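Local coordinates for protein type-2Ba cytolytic delta-endotoxin (Bacillus thuringiensis serovar israelensis, PDB 2RCI) that probably kills the larvae of dipteran insects by making pores in the epithelial cell membrane of the midgut, at residues I72-M77 and L170-K175; T161-K166 and D176-E181. All blocks are in the same frame, centred on the assembly; numbering follows the deposited sequence.

Contact 1. Residues I72-M77 and L170-K175; sequences IEVSVM and LFITIK
At E73, the N-cap of the helix that starts with V74, the side chain runs out extended, CG anti to the backbone N (chi1 -172°), and lies alongside the 170-175 loop. Its CG packs against two successive carbonyls, 3.5 Å from I174 O and a little farther from K175 O. The carboxylate is held by S75: OG donates to E73 OE2 over 2.6 Å, reaching it from above the carboxylate plane. K175 NZ stays 6.2 Å from E73 OE2, too far for a salt bridge, although the charges may still attract.

V74 supplies the apolar part. With CG1 anti to its backbone N, the isopropyl group lies against the loop, one methyl toward I174 and the other toward I172: CG1 meets I174 CG2 at 4.4 Å, CG2 meets the tip of I172, CD1, at 4.3 Å, and CB rests on T173 O.

S75 makes the one hydrogen bond across the contact. Its backbone N, in the first turn of the helix, where no earlier turn supplies an acceptor, donates to I174 O at 2.8 Å, on a lone pair in the carbonyl plane. The loop carbonyl thus receives an N-H of the helix's first turn. T173 OG1 accepts from K175 N at 3.3 Å, an ST turn that spans I174, whose carbonyl makes the bond.

The contact lies near the surface where strand 71-73 passes into helix 74-89. V74 also touches F110 of helix 96-110 and Y180 of strand 177-192; I172 reaches the same tyrosine, while I174 leans on T107 and I78, so the loop bridges both helices.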
loop_
_atom_site.group_PDB
_atom_site.type_symbol
_atom_site.label_atom_id
_atom_site.label_comp_id
_atom_site.label_asym_id
_atom_site.label_seq_id
_atom_site.Cartn_x
_atom_site.Cartn_y
_atom_site.Cartn_z
ATOM N N ILE A 72 -8.249 -14.739 -11.305
ATOM C CA ILE A 72 -7.361 -15.193 -10.231
ATOM C C ILE A 72 -8.155 -15.362 -8.953
ATOM O O ILE A 72 -9.126 -14.618 -8.699
ATOM C CB ILE A 72 -6.212 -14.151 -9.990
ATOM C CG1 ILE A 72 -5.056 -14.755 -9.171
ATOM C CG2 ILE A 72 -6.762 -12.813 -9.424
ATOM C CD1 ILE A 72 -3.779 -13.951 -9.364
ATOM N N GLU A 73 -7.730 -16.325 -8.128
ATOM C CA GLU A 73 -8.292 -16.418 -6.804
ATOM C C GLU A 73 -7.668 -15.329 -5.959
ATOM O O GLU A 73 -6.454 -15.065 -6.056
ATOM C CB GLU A 73 -8.043 -17.793 -6.162
ATOM C CG GLU A 73 -8.793 -17.968 -4.856
ATOM C CD GLU A 73 -8.596 -19.361 -4.255
ATOM O OE1 GLU A 73 -8.832 -20.352 -4.971
ATOM O OE2 GLU A 73 -8.207 -19.448 -3.069
ATOM N N VAL A 74 -8.506 -14.720 -5.126
ATOM C CA VAL A 74 -8.079 -13.578 -4.314
ATOM C C VAL A 74 -6.853 -13.977 -3.460
ATOM O O VAL A 74 -5.881 -13.240 -3.404
ATOM C CB VAL A 74 -9.250 -12.961 -3.496
ATOM C CG1 VAL A 74 -8.731 -11.959 -2.411
ATOM C CG2 VAL A 74 -10.232 -12.232 -4.422
ATOM N N SER A 75 -6.903 -15.130 -2.777
ATOM C CA SER A 75 -5.721 -15.586 -2.004
ATOM C C SER A 75 -4.412 -15.649 -2.799
ATOM O O SER A 75 -3.359 -15.258 -2.308
ATOM C CB SER A 75 -5.999 -16.980 -1.419
ATOM O OG SER A 75 -6.170 -17.920 -2.479
ATOM N N VAL A 76 -4.483 -16.153 -4.031
ATOM C CA VAL A 76 -3.302 -16.288 -4.908
ATOM C C VAL A 76 -2.779 -14.895 -5.284
ATOM O O VAL A 76 -1.566 -14.647 -5.309
ATOM C CB VAL A 76 -3.653 -17.163 -6.131
ATOM C CG1 VAL A 76 -2.508 -17.231 -7.131
ATOM C CG2 VAL A 76 -4.037 -18.582 -5.625
ATOM N N MET A 77 -3.709 -13.981 -5.542
ATOM C CA MET A 77 -3.354 -12.587 -5.814
ATOM C C MET A 77 -2.619 -11.942 -4.638
ATOM O O MET A 77 -1.596 -11.270 -4.822
ATOM C CB MET A 77 -4.593 -11.760 -6.152
ATOM C CG MET A 77 -4.254 -10.310 -6.435
ATOM S SD MET A 77 -5.609 -9.443 -7.234
ATOM C CE MET A 77 -6.989 -9.735 -6.123
ATOM N N LEU A 170 -18.391 -6.186 -1.895
ATOM C CA LEU A 170 -18.339 -5.817 -0.481
ATOM C C LEU A 170 -18.253 -7.052 0.420
ATOM O O LEU A 170 -17.888 -6.959 1.603
ATOM C CB LEU A 170 -19.572 -4.968 -0.099
ATOM C CG LEU A 170 -19.595 -3.518 -0.637
ATOM C CD1 LEU A 170 -20.850 -2.791 -0.097
ATOM C CD2 LEU A 170 -18.337 -2.738 -0.268
ATOM N N PHE A 171 -18.567 -8.203 -0.159
ATOM C CA PHE A 171 -18.522 -9.470 0.577
ATOM C C PHE A 171 -17.596 -10.539 -0.018
ATOM O O PHE A 171 -17.618 -11.713 0.411
ATOM C CB PHE A 171 -19.943 -10.000 0.755
ATOM C CG PHE A 171 -20.764 -9.155 1.673
ATOM C CD1 PHE A 171 -20.754 -9.388 3.040
ATOM C CD2 PHE A 171 -21.479 -8.063 1.179
ATOM C CE1 PHE A 171 -21.486 -8.561 3.918
ATOM C CE2 PHE A 171 -22.221 -7.231 2.049
ATOM C CZ PHE A 171 -22.218 -7.492 3.416
ATOM N N ILE A 172 -16.787 -10.145 -0.996
ATOM C CA ILE A 172 -15.866 -11.088 -1.626
ATOM C C ILE A 172 -14.823 -11.587 -0.599
ATOM O O ILE A 172 -14.436 -10.853 0.316
ATOM C CB ILE A 172 -15.178 -10.489 -2.887
ATOM C CG1 ILE A 172 -14.694 -11.627 -3.817
ATOM C CG2 ILE A 172 -14.047 -9.546 -2.521
ATOM C CD1 ILE A 172 -14.270 -11.133 -5.260
ATOM N N THR A 173 -14.436 -12.851 -0.733
ATOM C CA THR A 173 -13.517 -13.494 0.233
ATOM C C THR A 173 -12.219 -13.916 -0.436
ATOM O O THR A 173 -12.084 -13.886 -1.669
ATOM C CB THR A 173 -14.146 -14.757 0.933
ATOM O OG1 THR A 173 -14.164 -15.867 0.026
ATOM C CG2 THR A 173 -15.591 -14.459 1.456
ATOM N N ILE A 174 -11.255 -14.347 0.382
ATOM C CA ILE A 174 -9.960 -14.750 -0.157
ATOM C C ILE A 174 -10.075 -16.029 -1.018
ATOM O O ILE A 174 -9.215 -16.304 -1.824
ATOM C CB ILE A 174 -8.889 -14.909 0.951
ATOM C CG1 ILE A 174 -9.321 -15.959 1.981
ATOM C CG2 ILE A 174 -8.622 -13.589 1.648
ATOM C CD1 ILE A 174 -8.147 -16.458 2.848
ATOM N N LYS A 175 -11.155 -16.790 -0.844
ATOM C CA LYS A 175 -11.383 -18.010 -1.628
ATOM C C LYS A 175 -12.143 -17.806 -2.946
ATOM O O LYS A 175 -12.245 -18.744 -3.757
ATOM C CB LYS A 175 -12.072 -19.085 -0.766
ATOM C CG LYS A 175 -11.376 -19.421 0.515
ATOM C CD LYS A 175 -10.018 -20.107 0.297
ATOM C CE LYS A 175 -9.336 -20.382 1.646
ATOM N NZ LYS A 175 -10.123 -21.300 2.548
#

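Contact 2. Residues T161-K166 and D176-E181; sequences TVDVQK and DSARYE
Four hydrogen bonds join 161-166 to 176-181, three of them between backbones. T161 and E181 form an antiparallel hydrogen-bonded pair, T161 N to E181 O at 2.9 Å and E181 N to T161 O at 2.8 Å, both nearly straight. D163 N gives to R179 O, but the return bond comes from a side chain: R179 N donates to D163 OD1 at 2.7 Å, from above the carboxylate plane. D163, centre of an inverse gamma turn, carries CG in the crowded position between its N and carbonyl carbon (chi1 68°), and the carboxylate thereby takes a backbone carbonyl's place as the strand peels away. A water donates to E181 O and also bonds T161 OG1.

The apolar contact centres on V162 CG2, anti to its backbone N. It sits over one face of the Y180 ring in a CH-pi contact, 3.7 Å from the ring centroid, and touches A178 CB at 3.6 Å. V164 CG2 meets A178 CB as well.

The pairing joins the last residues of strand 150-162 to the first of strand 177-192, antiparallel neighbours connected through helix 166-169. L169 of that helix packs on V162, V164 and Y180, while strands 66-69 and 71-73 pair with the other edge of strand 177-192 and T132 bonds the backbone of V162.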
loop_
_atom_site.group_PDB
_atom_site.type_symbol
_atom_site.label_atom_id
_atom_site.label_comp_id
_atom_site.label_asym_id
_atom_site.label_seq_id
_atom_site.Cartn_x
_atom_site.Cartn_y
_atom_site.Cartn_z
ATOM N N THR A 161 -9.465 -2.697 -10.705
ATOM C CA THR A 161 -10.683 -2.882 -11.507
ATOM C C THR A 161 -11.030 -4.366 -11.462
ATOM O O THR A 161 -10.186 -5.212 -11.705
ATOM C CB THR A 161 -10.458 -2.456 -12.949
ATOM O OG1 THR A 161 -10.115 -1.055 -12.980
ATOM C CG2 THR A 161 -11.749 -2.709 -13.772
ATOM N N VAL A 162 -12.277 -4.684 -11.153
ATOM C CA VAL A 162 -12.677 -6.097 -11.021
ATOM C C VAL A 162 -14.064 -6.306 -11.639
ATOM O O VAL A 162 -14.925 -5.427 -11.528
ATOM C CB VAL A 162 -12.610 -6.534 -9.533
ATOM C CG1 VAL A 162 -13.414 -5.603 -8.633
ATOM C CG2 VAL A 162 -13.019 -8.013 -9.336
ATOM N N ASP A 163 -14.273 -7.453 -12.280
ATOM C CA ASP A 163 -15.543 -7.715 -12.988
ATOM C C ASP A 163 -16.671 -8.177 -12.072
ATOM O O ASP A 163 -17.396 -9.135 -12.387
ATOM C CB ASP A 163 -15.332 -8.681 -14.162
ATOM C CG ASP A 163 -14.965 -10.114 -13.718
ATOM O OD1 ASP A 163 -14.427 -10.301 -12.604
ATOM O OD2 ASP A 163 -15.191 -11.057 -14.511
ATOM N N VAL A 164 -16.836 -7.485 -10.946
ATOM C CA VAL A 164 -17.809 -7.859 -9.916
ATOM C C VAL A 164 -18.589 -6.610 -9.534
ATOM O O VAL A 164 -17.984 -5.573 -9.296
ATOM C CB VAL A 164 -17.108 -8.412 -8.650
ATOM C CG1 VAL A 164 -18.107 -8.702 -7.557
ATOM C CG2 VAL A 164 -16.326 -9.689 -8.982
ATOM N N GLN A 165 -19.917 -6.679 -9.462
ATOM C CA GLN A 165 -20.617 -5.460 -9.090
ATOM C C GLN A 165 -20.456 -5.169 -7.580
ATOM O O GLN A 165 -20.207 -6.096 -6.773
ATOM C CB GLN A 165 -22.015 -5.351 -9.747
ATOM C CG GLN A 165 -23.222 -5.433 -8.928
ATOM C CD GLN A 165 -23.468 -4.193 -8.130
ATOM O OE1 GLN A 165 -23.305 -3.045 -8.593
ATOM N NE2 GLN A 165 -23.859 -4.409 -6.909
ATOM N N LYS A 166 -20.445 -3.886 -7.233
ATOM C CA LYS A 166 -20.029 -3.458 -5.876
ATOM C C LYS A 166 -20.665 -4.213 -4.706
ATOM O O LYS A 166 -19.970 -4.581 -3.752
ATOM C CB LYS A 166 -20.284 -1.968 -5.690
ATOM C CG LYS A 166 -19.541 -1.341 -4.496
ATOM C CD LYS A 166 -20.244 -0.059 -4.047
ATOM C CE LYS A 166 -19.374 0.785 -3.131
ATOM N NZ LYS A 166 -20.217 1.791 -2.379
ATOM N N ASP A 176 -12.636 -16.593 -3.178
ATOM C CA ASP A 176 -13.357 -16.273 -4.399
ATOM C C ASP A 176 -12.374 -15.927 -5.506
ATOM O O ASP A 176 -11.227 -15.564 -5.228
ATOM C CB ASP A 176 -14.310 -15.099 -4.180
ATOM C CG ASP A 176 -15.478 -15.441 -3.276
ATOM O OD1 ASP A 176 -16.117 -16.503 -3.471
ATOM O OD2 ASP A 176 -15.771 -14.630 -2.377
ATOM N N SER A 177 -12.831 -16.050 -6.747
ATOM C CA SER A 177 -12.055 -15.675 -7.919
ATOM C C SER A 177 -12.837 -14.635 -8.717
ATOM O O SER A 177 -14.079 -14.627 -8.718
ATOM C CB SER A 177 -11.767 -16.886 -8.816
ATOM O OG SER A 177 -10.955 -17.866 -8.171
ATOM N N ALA A 178 -12.103 -13.772 -9.396
ATOM C CA ALA A 178 -12.702 -12.802 -10.281
ATOM C C ALA A 178 -11.627 -12.316 -11.220
ATOM O O ALA A 178 -10.438 -12.651 -11.067
ATOM C CB ALA A 178 -13.308 -11.624 -9.488
ATOM N N ARG A 179 -12.040 -11.511 -12.194
ATOM C CA ARG A 179 -11.104 -11.002 -13.163
ATOM C C ARG A 179 -10.644 -9.649 -12.637
ATOM O O ARG A 179 -11.449 -8.697 -12.528
ATOM C CB ARG A 179 -11.728 -10.883 -14.557
ATOM C CG ARG A 179 -10.717 -10.436 -15.597
ATOM C CD ARG A 179 -11.271 -10.517 -17.018
ATOM N NE ARG A 179 -10.364 -9.807 -17.905
ATOM C CZ ARG A 179 -9.286 -10.341 -18.463
ATOM N NH1 ARG A 179 -8.979 -11.623 -18.256
ATOM N NH2 ARG A 179 -8.519 -9.585 -19.240
ATOM N N TYR A 180 -9.372 -9.625 -12.244
ATOM C CA TYR A 180 -8.725 -8.446 -11.658
ATOM C C TYR A 180 -7.744 -7.803 -12.583
ATOM O O TYR A 180 -6.913 -8.484 -13.229
ATOM C CB TYR A 180 -7.975 -8.782 -10.354
ATOM C CG TYR A 180 -8.867 -8.847 -9.141
ATOM C CD1 TYR A 180 -9.424 -10.071 -8.709
ATOM C CD2 TYR A 180 -9.168 -7.699 -8.421
ATOM C CE1 TYR A 180 -10.268 -10.112 -7.585
ATOM C CE2 TYR A 180 -9.978 -7.732 -7.303
ATOM C CZ TYR A 180 -10.529 -8.945 -6.892
ATOM O OH TYR A 180 -11.319 -8.943 -5.777
ATOM N N GLU A 181 -7.813 -6.475 -12.590
ATOM C CA GLU A 181 -6.783 -5.649 -13.162
ATOM C C GLU A 181 -6.243 -4.747 -12.041
ATOM O O GLU A 181 -6.964 -3.909 -11.517
ATOM C CB GLU A 181 -7.361 -4.817 -14.288
ATOM C CG GLU A 181 -6.277 -4.152 -15.085
ATOM C CD GLU A 181 -6.819 -3.244 -16.165
ATOM O OE1 GLU A 181 -7.988 -3.452 -16.619
ATOM O OE2 GLU A 181 -6.062 -2.317 -16.529
HETATM O O HOH W 1 -6.899 -1.418 -12.779
#

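How the contacts relate
The two contacts lie with centres about 9 Å apart, on the same side of the chain's centre and well out from it (about 17 and 19 Å to the contact centres). Along the chain their segments alternate: 72-77, 161-166, 170-175, 176-181, the last two being consecutive. Loop 170-175 and the start of strand 177-192 thus form one run that meets the helix start in contact 1 and the outgoing strand in contact 2. The end of strand 71-73 and the first residue of helix 74-89 join them directly, with probable hydrogen bonds from I72 N to A178 O at 3.0 Å and from V74 N to D176 O at 2.9 Å. Strand 177-192 lies between 71-73 and 150-162 in this alpha/beta toxin's sheet.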